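PDB 4WJI: putative cyclohexadienyl dehydrogenase and ADH prephenate dehydrogenase from Rhizobium meliloti, which acts as a cyclohexadienyl dehydrogenase of tyrosine biosynthesis, binds NADP and tyrosine, and probably oxidatively decarboxylates prephenate to 4-hydroxyphenylpyruvate. Local coordinates for the interface of chains A and B. Numbering follows the deposited sequence. Chains: chain A/B, Putative cyclohexadienyl dehydrogenase and ADH prephenate dehydrogenase.

Contact 1: the interface of chains A and B. Residues chain A 143, 282-283, 286, 291-293; chain B 214, 217, 222, 225-226.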
loop_
_atom_site.group_PDB
_atom_site.type_symbol
_atom_site.label_atom_id
_atom_site.label_comp_id
_atom_site.label_asym_id
_atom_site.label_seq_id
_atom_site.Cartn_x
_atom_site.Cartn_y
_atom_site.Cartn_z
ATOM N N ARG A 143 15.582 -4.317 9.516
ATOM C CA ARG A 143 15.143 -2.960 9.337
ATOM C C ARG A 143 16.303 -2.005 9.668
ATOM O O ARG A 143 17.278 -2.389 10.303
ATOM C CB ARG A 143 14.000 -2.695 10.309
ATOM C CG ARG A 143 12.798 -3.580 10.116
ATOM C CD ARG A 143 11.830 -3.029 9.127
ATOM N NE ARG A 143 12.200 -3.304 7.776
ATOM C CZ ARG A 143 11.823 -4.398 7.095
ATOM N NH1 ARG A 143 12.205 -4.581 5.851
ATOM N NH2 ARG A 143 11.198 -5.376 7.679
ATOM N N ILE A 282 12.496 2.203 -8.861
ATOM C CA ILE A 282 12.550 2.338 -7.426
ATOM C C ILE A 282 12.091 1.029 -6.780
ATOM O O ILE A 282 12.684 0.541 -5.819
ATOM C CB ILE A 282 11.663 3.560 -6.969
ATOM C CG1 ILE A 282 12.208 4.867 -7.599
ATOM C CG2 ILE A 282 11.530 3.591 -5.462
ATOM C CD1 ILE A 282 11.939 5.071 -9.117
ATOM N N ARG A 283 11.007 0.448 -7.296
ATOM C CA ARG A 283 10.497 -0.788 -6.708
ATOM C C ARG A 283 11.526 -1.898 -6.835
ATOM O O ARG A 283 11.767 -2.700 -5.924
ATOM C CB ARG A 283 9.211 -1.250 -7.413
ATOM C CG ARG A 283 8.705 -2.573 -6.846
ATOM C CD ARG A 283 8.325 -2.474 -5.398
ATOM N NE ARG A 283 7.745 -3.707 -4.899
ATOM C CZ ARG A 283 7.222 -3.827 -3.675
ATOM N NH1 ARG A 283 7.219 -2.770 -2.844
ATOM N NH2 ARG A 283 6.711 -4.977 -3.277
ATOM N N ILE A 286 14.118 -1.577 -4.160
ATOM C CA ILE A 286 13.596 -1.986 -2.872
ATOM C C ILE A 286 13.556 -3.488 -2.731
ATOM O O ILE A 286 13.888 -4.051 -1.678
ATOM C CB ILE A 286 12.222 -1.315 -2.644
ATOM C CG1 ILE A 286 12.433 0.195 -2.388
ATOM C CG2 ILE A 286 11.398 -1.965 -1.484
ATOM C CD1 ILE A 286 11.148 0.996 -2.494
ATOM N N GLN A 291 13.832 -4.844 1.200
ATOM C CA GLN A 291 12.974 -3.986 2.024
ATOM C C GLN A 291 11.509 -4.096 1.698
ATOM O O GLN A 291 10.719 -3.445 2.345
ATOM C CB GLN A 291 13.434 -2.540 2.013
ATOM C CG GLN A 291 14.761 -2.259 2.744
ATOM C CD GLN A 291 14.711 -2.648 4.199
ATOM O OE1 GLN A 291 13.759 -2.347 4.882
ATOM N NE2 GLN A 291 15.702 -3.385 4.657
ATOM N N ASP A 292 11.142 -4.904 0.710
ATOM C CA ASP A 292 9.735 -5.105 0.376
ATOM C C ASP A 292 9.049 -5.954 1.410
ATOM O O ASP A 292 9.673 -6.707 2.118
ATOM C CB ASP A 292 9.544 -5.706 -1.012
ATOM C CG ASP A 292 10.291 -7.010 -1.223
ATOM O OD1 ASP A 292 11.397 -7.183 -0.713
ATOM O OD2 ASP A 292 9.757 -7.857 -1.967
ATOM N N THR A 293 7.739 -5.807 1.494
ATOM C CA THR A 293 6.997 -6.468 2.544
ATOM C C THR A 293 7.064 -7.985 2.370
ATOM O O THR A 293 6.782 -8.495 1.290
ATOM C CB THR A 293 5.515 -5.992 2.626
ATOM O OG1 THR A 293 5.440 -4.571 2.821
ATOM C CG2 THR A 293 4.863 -6.641 3.802
ATOM N N ILE B 214 15.209 4.208 -0.671
ATOM C CA ILE B 214 15.158 2.769 -0.722
ATOM C C ILE B 214 15.367 2.186 0.666
ATOM O O ILE B 214 14.597 1.332 1.107
ATOM C CB ILE B 214 16.257 2.210 -1.696
ATOM C CG1 ILE B 214 16.000 2.685 -3.127
ATOM C CG2 ILE B 214 16.341 0.709 -1.615
ATOM C CD1 ILE B 214 17.248 2.660 -3.968
ATOM N N SER B 217 12.375 2.829 3.155
ATOM C CA SER B 217 11.045 2.657 2.568
ATOM C C SER B 217 10.021 1.907 3.418
ATOM O O SER B 217 8.803 2.051 3.163
ATOM C CB SER B 217 11.173 2.008 1.178
ATOM O OG SER B 217 11.817 0.743 1.270
ATOM N N ARG B 222 7.164 2.067 0.730
ATOM C CA ARG B 222 7.187 0.817 0.005
ATOM C C ARG B 222 5.792 0.365 -0.502
ATOM O O ARG B 222 5.701 -0.200 -1.621
ATOM C CB ARG B 222 7.909 -0.295 0.762
ATOM C CG ARG B 222 7.173 -0.686 2.011
ATOM C CD ARG B 222 7.935 -1.793 2.758
ATOM N NE ARG B 222 7.293 -2.123 4.026
ATOM C CZ ARG B 222 7.624 -3.172 4.772
ATOM N NH1 ARG B 222 8.616 -3.959 4.396
ATOM N NH2 ARG B 222 6.942 -3.425 5.880
ATOM N N THR B 225 5.153 2.000 -3.801
ATOM C CA THR B 225 6.066 1.516 -4.854
ATOM C C THR B 225 5.555 0.222 -5.508
ATOM O O THR B 225 5.857 -0.014 -6.677
ATOM C CB THR B 225 7.535 1.304 -4.384
ATOM O OG1 THR B 225 7.614 0.201 -3.450
ATOM C CG2 THR B 225 8.107 2.594 -3.803
ATOM N N ARG B 226 4.858 -0.634 -4.759
ATOM C CA ARG B 226 4.337 -1.882 -5.326
ATOM C C ARG B 226 3.354 -1.533 -6.476
ATOM O O ARG B 226 3.456 -2.077 -7.580
ATOM C CB ARG B 226 3.664 -2.765 -4.282
ATOM C CG ARG B 226 3.377 -4.167 -4.850
ATOM C CD ARG B 226 2.551 -4.989 -3.874
ATOM N NE ARG B 226 1.187 -4.487 -3.734
ATOM C CZ ARG B 226 0.202 -4.687 -4.609
ATOM N NH1 ARG B 226 0.410 -5.439 -5.687
ATOM N NH2 ARG B 226 -0.973 -4.093 -4.409
#
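B:Arg222 reaches from the second subunit to the C-terminal tail of the first in this part of the dimer interface. Its CG starts in the crowded position between backbone N and carbonyl carbon (chi1 66°), and from there the chain runs extended. B:Arg222 CD passes 3.3 Å from A:Gln291 O, the backbone carbonyl. NE and CZ both pass under the A:Thr293 hydroxyl, which caps one guanidinium face, OG1 sitting 3.2 Å from B:Arg222 CZ, over the centre; NH2 is farther from it. At the tip, B:Arg222 NH1 donates to A:Gln291 O at 3.0 Å (158° at H), the oxygen near the guanidinium plane but the donor well above the carbonyl plane. A:Gln291 is steadied on its own side by A:Arg143, whose NH1 bonds A:Gln291 OE1 at 2.9 Å.

A second arginine works the other way: A:Arg283 NH1 donates in plane to B:Thr225 OG1 at 3.1 Å, while B:Arg226 CB covers one guanidinium face. B:Thr225 OG1 in turn donates to B:Arg222 O at 2.7 Å, on an in-plane lone pair, which would hold the hydroxyl's orientation. A:Ile286 CD1 meets B:Thr225 CG2 tip to tip at 3.7 Å. The patch joins helix 280-289 and the chain terminus of A to helices 210-215 and 221-227 of B.

Contact 2: the interface of chains A and B. Residues chain A 186, 249, 252-253, 256-257, 275, 278-279; chain B 196-197, 200-201, 203-204.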
loop_
_atom_site.group_PDB
_atom_site.type_symbol
_atom_site.label_atom_id
_atom_site.label_comp_id
_atom_site.label_asym_id
_atom_site.label_seq_id
_atom_site.Cartn_x
_atom_site.Cartn_y
_atom_site.Cartn_z
ATOM N N ILE A 186 9.317 12.571 3.186
ATOM C CA ILE A 186 8.980 11.936 1.897
ATOM C C ILE A 186 8.763 10.445 2.011
ATOM O O ILE A 186 7.868 9.949 1.336
ATOM C CB ILE A 186 9.972 12.323 0.761
ATOM C CG1 ILE A 186 9.535 11.744 -0.584
ATOM C CG2 ILE A 186 11.397 11.919 1.076
ATOM C CD1 ILE A 186 8.155 12.236 -1.047
HETATM N N MSE A 249 7.113 18.848 1.113
HETATM C CA MSE A 249 6.859 17.656 0.303
HETATM C C MSE A 249 5.452 17.670 -0.275
HETATM O O MSE A 249 5.272 17.236 -1.446
HETATM C CB MSE A 249 7.111 16.398 1.139
HETATM C CG MSE A 249 8.582 16.274 1.573
HETATM SE SE MSE A 249 9.820 16.281 0.037
HETATM C CE MSE A 249 11.418 16.059 1.176
ATOM N N ARG A 252 5.556 19.873 -3.417
ATOM C CA ARG A 252 6.191 19.131 -4.539
ATOM C C ARG A 252 5.199 18.116 -5.146
ATOM O O ARG A 252 5.031 18.041 -6.383
ATOM C CB ARG A 252 7.493 18.425 -4.119
ATOM C CG ARG A 252 8.628 19.404 -3.756
ATOM C CD ARG A 252 9.897 18.733 -3.282
ATOM N N PHE A 253 4.535 17.361 -4.268
ATOM C CA PHE A 253 3.546 16.358 -4.666
ATOM C C PHE A 253 2.408 16.992 -5.465
ATOM O O PHE A 253 2.004 16.458 -6.498
ATOM C CB PHE A 253 2.989 15.653 -3.409
ATOM C CG PHE A 253 1.830 14.732 -3.693
ATOM C CD1 PHE A 253 0.531 15.224 -3.718
ATOM C CD2 PHE A 253 2.028 13.376 -3.958
ATOM C CE1 PHE A 253 -0.541 14.420 -4.041
ATOM C CE2 PHE A 253 0.944 12.558 -4.252
ATOM C CZ PHE A 253 -0.335 13.077 -4.290
ATOM N N ASP A 256 3.358 18.139 -8.953
ATOM C CA ASP A 256 3.487 16.970 -9.833
ATOM C C ASP A 256 2.125 16.415 -10.203
ATOM O O ASP A 256 1.892 16.048 -11.389
ATOM C CB ASP A 256 4.315 15.903 -9.135
ATOM C CG ASP A 256 5.826 16.230 -9.093
ATOM O OD1 ASP A 256 6.290 17.271 -9.656
ATOM O OD2 ASP A 256 6.587 15.449 -8.465
ATOM N N LEU A 257 1.175 16.405 -9.253
ATOM C CA LEU A 257 -0.148 15.899 -9.557
ATOM C C LEU A 257 -0.880 16.793 -10.551
ATOM O O LEU A 257 -1.595 16.299 -11.402
ATOM C CB LEU A 257 -0.971 15.721 -8.275
ATOM C CG LEU A 257 -2.262 14.935 -8.440
ATOM C CD1 LEU A 257 -2.001 13.506 -8.933
ATOM C CD2 LEU A 257 -3.074 14.884 -7.148
ATOM N N LEU A 275 6.230 8.409 -17.298
ATOM C CA LEU A 275 6.163 8.479 -15.845
ATOM C C LEU A 275 6.053 7.079 -15.259
ATOM O O LEU A 275 6.759 6.725 -14.289
ATOM C CB LEU A 275 4.982 9.292 -15.277
ATOM C CG LEU A 275 4.752 9.179 -13.719
ATOM C CD1 LEU A 275 5.879 9.668 -12.767
ATOM C CD2 LEU A 275 3.450 9.876 -13.333
ATOM N N ARG A 278 9.279 5.135 -15.371
ATOM C CA ARG A 278 10.342 5.677 -14.508
ATOM C C ARG A 278 10.169 5.164 -13.075
ATOM O O ARG A 278 11.123 4.839 -12.380
ATOM C CB ARG A 278 10.307 7.211 -14.559
ATOM C CG ARG A 278 11.236 7.918 -13.605
ATOM C CD ARG A 278 11.543 9.344 -14.073
ATOM N NE ARG A 278 10.401 10.264 -14.009
ATOM C CZ ARG A 278 9.981 10.900 -12.907
ATOM N NH1 ARG A 278 10.568 10.706 -11.729
ATOM N NH2 ARG A 278 8.951 11.731 -12.982
ATOM N N THR A 279 8.936 5.068 -12.613
ATOM C CA THR A 279 8.695 4.626 -11.258
ATOM C C THR A 279 9.026 3.161 -10.934
ATOM O O THR A 279 9.194 2.820 -9.816
ATOM C CB THR A 279 7.281 4.953 -10.779
ATOM O OG1 THR A 279 6.348 4.251 -11.572
ATOM C CG2 THR A 279 7.009 6.401 -10.890
ATOM N N TYR B 196 1.705 6.340 -8.419
ATOM C CA TYR B 196 2.702 6.768 -9.434
ATOM C C TYR B 196 3.202 8.185 -9.112
ATOM O O TYR B 196 4.403 8.486 -9.251
ATOM C CB TYR B 196 2.089 6.752 -10.833
ATOM C CG TYR B 196 2.009 5.377 -11.465
ATOM C CD1 TYR B 196 3.169 4.671 -11.769
ATOM C CD2 TYR B 196 0.771 4.807 -11.856
ATOM C CE1 TYR B 196 3.116 3.433 -12.375
ATOM C CE2 TYR B 196 0.727 3.574 -12.494
ATOM C CZ TYR B 196 1.886 2.894 -12.769
ATOM O OH TYR B 196 1.800 1.666 -13.441
ATOM N N ASN B 197 2.289 9.050 -8.682
ATOM C CA ASN B 197 2.658 10.434 -8.455
ATOM C C ASN B 197 3.605 10.565 -7.276
ATOM O O ASN B 197 4.623 11.274 -7.374
ATOM C CB ASN B 197 1.455 11.335 -8.256
ATOM C CG ASN B 197 1.845 12.793 -8.389
ATOM O OD1 ASN B 197 2.242 13.233 -9.487
ATOM N ND2 ASN B 197 1.769 13.538 -7.313
ATOM N N GLY B 200 7.050 9.271 -8.192
ATOM C CA GLY B 200 7.713 10.246 -9.044
ATOM C C GLY B 200 8.261 11.448 -8.267
ATOM O O GLY B 200 9.338 11.949 -8.550
ATOM N N THR B 201 7.488 11.922 -7.301
ATOM C CA THR B 201 7.894 13.027 -6.455
ATOM C C THR B 201 9.228 12.728 -5.743
ATOM O O THR B 201 10.145 13.587 -5.697
ATOM C CB THR B 201 6.771 13.428 -5.462
ATOM O OG1 THR B 201 5.601 13.772 -6.196
ATOM C CG2 THR B 201 7.164 14.647 -4.593
ATOM N N ASP B 203 11.501 10.548 -6.454
ATOM C CA ASP B 203 12.559 10.349 -7.447
ATOM C C ASP B 203 13.221 11.667 -7.857
ATOM O O ASP B 203 14.416 11.708 -8.179
ATOM C CB ASP B 203 11.950 9.676 -8.688
ATOM C CG ASP B 203 12.994 9.186 -9.682
ATOM O OD1 ASP B 203 14.074 8.722 -9.256
ATOM O OD2 ASP B 203 12.718 9.254 -10.901
ATOM N N ASP B 204 12.449 12.734 -7.821
ATOM C CA ASP B 204 12.876 14.024 -8.316
ATOM C C ASP B 204 13.723 14.813 -7.312
ATOM O O ASP B 204 14.295 15.826 -7.670
ATOM C CB ASP B 204 11.637 14.883 -8.727
ATOM C CG ASP B 204 10.909 14.359 -9.968
ATOM O OD1 ASP B 204 11.509 13.579 -10.754
ATOM O OD2 ASP B 204 9.720 14.748 -10.164
HETATM O O HOH W 1 7.398 13.428 -11.214
#
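Hydrogen bonds between helices carry the middle of this dimer patch. B:Asn197, with CG anti to the backbone N (chi1 -165°), sends ND2 to the backbone A:Phe253 O at 3.0 Å, in the carbonyl plane and on a lone pair. B:Asn197 ND2 also lies over one face of the A:Phe253 ring, 3.3 Å from A:Phe253 CE2 and offset toward the rim; amide and ring stand nearly perpendicular. One helical turn on, B:Thr201 OG1 donates a hydrogen bond to A:Asp256 OD2 at 3.0 Å, received on that oxygen's anti lone pair. B:Thr201 OG1 also lies 2.9 Å from B:Asn197 O, above that carbonyl plane; since both partners accept, its one hydrogen must be shared or alternate between them.

The charged contacts are less certain, since A:Arg278, B:Asp203 and B:Asp204 are poorly ordered. As modelled, A:Arg278 NH1 forms a salt bridge of 2.7 Å with B:Asp203 OD2, the two flat groups nearly coplanar. B:Asp204 joins through charge and through a water that links its OD2 to A:Arg278 NH2.

Apolar contact is lighter: B:Thr201 CG2 lies 3.8 Å from A:Arg252 CB. A polar group meets an aromatic edge where A:Thr279 OG1 lies in the plane of the B:Tyr196 ring. In the fold, the end of B's long helix 177-203 lies against helices 243-265 and 269-278 of A, within the family's dimerization region.

Contact 3: the interface of chains A and B. Residues chain A 257, 260-261, 264, 272, 276; chain B 193, 239, 246-247, 250.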
loop_
_atom_site.group_PDB
_atom_site.type_symbol
_atom_site.label_atom_id
_atom_site.label_comp_id
_atom_site.label_asym_id
_atom_site.label_seq_id
_atom_site.Cartn_x
_atom_site.Cartn_y
_atom_site.Cartn_z
ATOM N N LEU A 257 1.175 16.405 -9.253
ATOM C CA LEU A 257 -0.148 15.899 -9.557
ATOM C C LEU A 257 -0.880 16.793 -10.551
ATOM O O LEU A 257 -1.595 16.299 -11.402
ATOM C CB LEU A 257 -0.971 15.721 -8.275
ATOM C CG LEU A 257 -2.262 14.935 -8.440
ATOM C CD1 LEU A 257 -2.001 13.506 -8.933
ATOM C CD2 LEU A 257 -3.074 14.884 -7.148
ATOM N N LEU A 260 0.371 15.689 -13.911
ATOM C CA LEU A 260 -0.227 14.404 -14.284
ATOM C C LEU A 260 -1.710 14.558 -14.676
ATOM O O LEU A 260 -2.155 13.986 -15.661
ATOM C CB LEU A 260 -0.057 13.412 -13.127
ATOM C CG LEU A 260 -0.333 11.938 -13.335
ATOM C CD1 LEU A 260 0.323 11.415 -14.581
ATOM C CD2 LEU A 260 0.186 11.192 -12.100
ATOM N N GLN A 261 -2.467 15.363 -13.922
ATOM C CA GLN A 261 -3.836 15.648 -14.227
ATOM C C GLN A 261 -3.946 16.273 -15.637
ATOM O O GLN A 261 -4.880 15.920 -16.404
ATOM C CB GLN A 261 -4.419 16.571 -13.168
ATOM C CG GLN A 261 -5.901 16.795 -13.219
ATOM C CD GLN A 261 -6.274 17.981 -14.079
ATOM O OE1 GLN A 261 -5.408 18.615 -14.712
ATOM N NE2 GLN A 261 -7.568 18.290 -14.121
ATOM N N ILE A 264 -3.511 13.609 -18.291
ATOM C CA ILE A 264 -4.746 12.845 -18.448
ATOM C C ILE A 264 -5.825 13.663 -19.211
ATOM O O ILE A 264 -6.471 13.172 -20.147
ATOM C CB ILE A 264 -5.275 12.364 -17.079
ATOM C CG1 ILE A 264 -4.281 11.393 -16.426
ATOM C CG2 ILE A 264 -6.602 11.652 -17.230
ATOM C CD1 ILE A 264 -4.641 11.001 -15.001
ATOM N N LEU A 272 2.398 9.836 -19.954
ATOM C CA LEU A 272 1.943 8.880 -18.953
ATOM C C LEU A 272 2.808 7.639 -18.958
ATOM O O LEU A 272 3.260 7.190 -17.910
ATOM C CB LEU A 272 0.492 8.489 -19.213
ATOM C CG LEU A 272 -0.515 9.647 -19.050
ATOM C CD1 LEU A 272 -1.904 9.227 -19.501
ATOM C CD2 LEU A 272 -0.542 10.154 -17.611
ATOM N N PHE A 276 5.156 6.283 -15.810
ATOM C CA PHE A 276 4.883 4.966 -15.245
ATOM C C PHE A 276 6.056 3.998 -15.427
ATOM O O PHE A 276 6.256 3.089 -14.616
ATOM C CB PHE A 276 3.597 4.381 -15.866
ATOM C CG PHE A 276 2.358 5.225 -15.664
ATOM C CD1 PHE A 276 2.303 6.274 -14.740
ATOM C CD2 PHE A 276 1.216 4.965 -16.431
ATOM C CE1 PHE A 276 1.159 7.018 -14.584
ATOM C CE2 PHE A 276 0.067 5.694 -16.263
ATOM C CZ PHE A 276 0.028 6.734 -15.356
ATOM N N ILE B 193 -2.890 6.076 -9.744
ATOM C CA ILE B 193 -2.392 7.373 -10.187
ATOM C C ILE B 193 -1.640 8.110 -9.063
ATOM O O ILE B 193 -0.550 8.622 -9.307
ATOM C CB ILE B 193 -3.540 8.231 -10.716
ATOM C CG1 ILE B 193 -4.006 7.652 -12.059
ATOM C CG2 ILE B 193 -3.160 9.709 -10.831
ATOM C CD1 ILE B 193 -5.398 8.126 -12.487
ATOM N N CYS B 239 -5.843 5.259 -18.029
ATOM C CA CYS B 239 -5.954 6.712 -17.929
ATOM C C CYS B 239 -6.537 7.338 -19.200
ATOM O O CYS B 239 -7.274 8.339 -19.129
ATOM C CB CYS B 239 -4.578 7.334 -17.674
ATOM S SG CYS B 239 -3.948 7.029 -16.013
ATOM N N ILE B 246 -11.984 9.431 -13.961
ATOM C CA ILE B 246 -10.739 9.685 -13.285
ATOM C C ILE B 246 -10.583 11.169 -12.936
ATOM O O ILE B 246 -10.152 11.525 -11.824
ATOM C CB ILE B 246 -9.548 9.149 -14.124
ATOM C CG1 ILE B 246 -9.545 7.607 -14.063
ATOM C CG2 ILE B 246 -8.234 9.731 -13.655
ATOM C CD1 ILE B 246 -8.571 6.946 -15.000
ATOM N N LEU B 247 -10.842 12.053 -13.900
ATOM C CA LEU B 247 -10.673 13.487 -13.655
ATOM C C LEU B 247 -11.622 13.946 -12.557
ATOM O O LEU B 247 -11.233 14.798 -11.740
ATOM C CB LEU B 247 -10.893 14.301 -14.943
ATOM C CG LEU B 247 -9.778 14.150 -15.958
ATOM C CD1 LEU B 247 -10.099 14.837 -17.309
ATOM C CD2 LEU B 247 -8.443 14.651 -15.455
ATOM N N LEU B 250 -9.978 12.778 -9.309
ATOM C CA LEU B 250 -8.798 13.601 -9.041
ATOM C C LEU B 250 -9.204 14.969 -8.490
ATOM O O LEU B 250 -8.542 15.470 -7.561
ATOM C CB LEU B 250 -7.902 13.794 -10.257
ATOM C CG LEU B 250 -6.966 12.671 -10.606
ATOM C CD1 LEU B 250 -6.411 12.868 -11.996
ATOM C CD2 LEU B 250 -5.805 12.611 -9.626
HETATM O O HOH W 2 -6.902 10.565 -21.008
HETATM O O HOH W 3 -9.577 16.909 -12.374
#
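Aliphatic packing makes this the greasy part of the dimer interface, with no direct polar bond between the subunits. A:Ile264, on helix 243-265, is its main wedge. CG1 lies anti to the carbonyl carbon (chi1 -64°) and the chain extends from there, so A:Ile264 CD1 meets B:Ile193 CD1 tip to tip at 3.9 Å and B:Leu250 CD1, also tip to tip, at 4.0 Å. B:Ile246 CG2 touches the same methyl. The other branch, A:Ile264 CG2, lies 3.9 Å from B:Leu247 CD2 as the two side chains slide past each other in opposite directions. An alanine here would remove CG2 and the CG1-CD1 arm, and would probably loosen the packing of B:Ile193, B:Leu247 and B:Leu250 against helix 243-265 of A. A:Leu257 adds its CD1 against B:Leu250 CD2, and A:Leu260 CD2 packs on B:Ile193 CG2.

Around B:Cys239 the contacts are also van der Waals. B:Cys239 presents CB to A:Leu272 CD1 at 3.8 Å, while its SG lies 4.0 Å from A:Phe276 CZ, the far tip of the ring.

Water supplies the polar links. One bridges two backbone carbonyls, A:Ile264 O and B:Cys239 O. The other is reached by A:Gln261, whose CG, set by chi1, packs on B:Leu247 CD2, and whose bend at chi2 (-90°) turns the amide toward the water; A:Gln261 NE2 lies 3.0 Å from this water's oxygen, nearly straight at 172°, and that oxygen stands 2.8 Å from B:Leu247 O.

Contact 2 lies between the others, its C-alpha centre about 15 Å from that of contact 1 and 12 Å from that of contact 3; contacts 1 and 3 are about 23 Å apart. Contacts 2 and 3 share A:Leu257, and both use A's helices 243-265 and 269-278 against B's helix 177-203. Contact 1 continues with A's helix 280-289, next in sequence. The character changes along the way, from arginines at the chain end through mixed polar bonds to aliphatic packing. Two-fold symmetry repeats each patch with the chains exchanged, so the three patches and their twins probably form one continuous interface, consistent with a dimer.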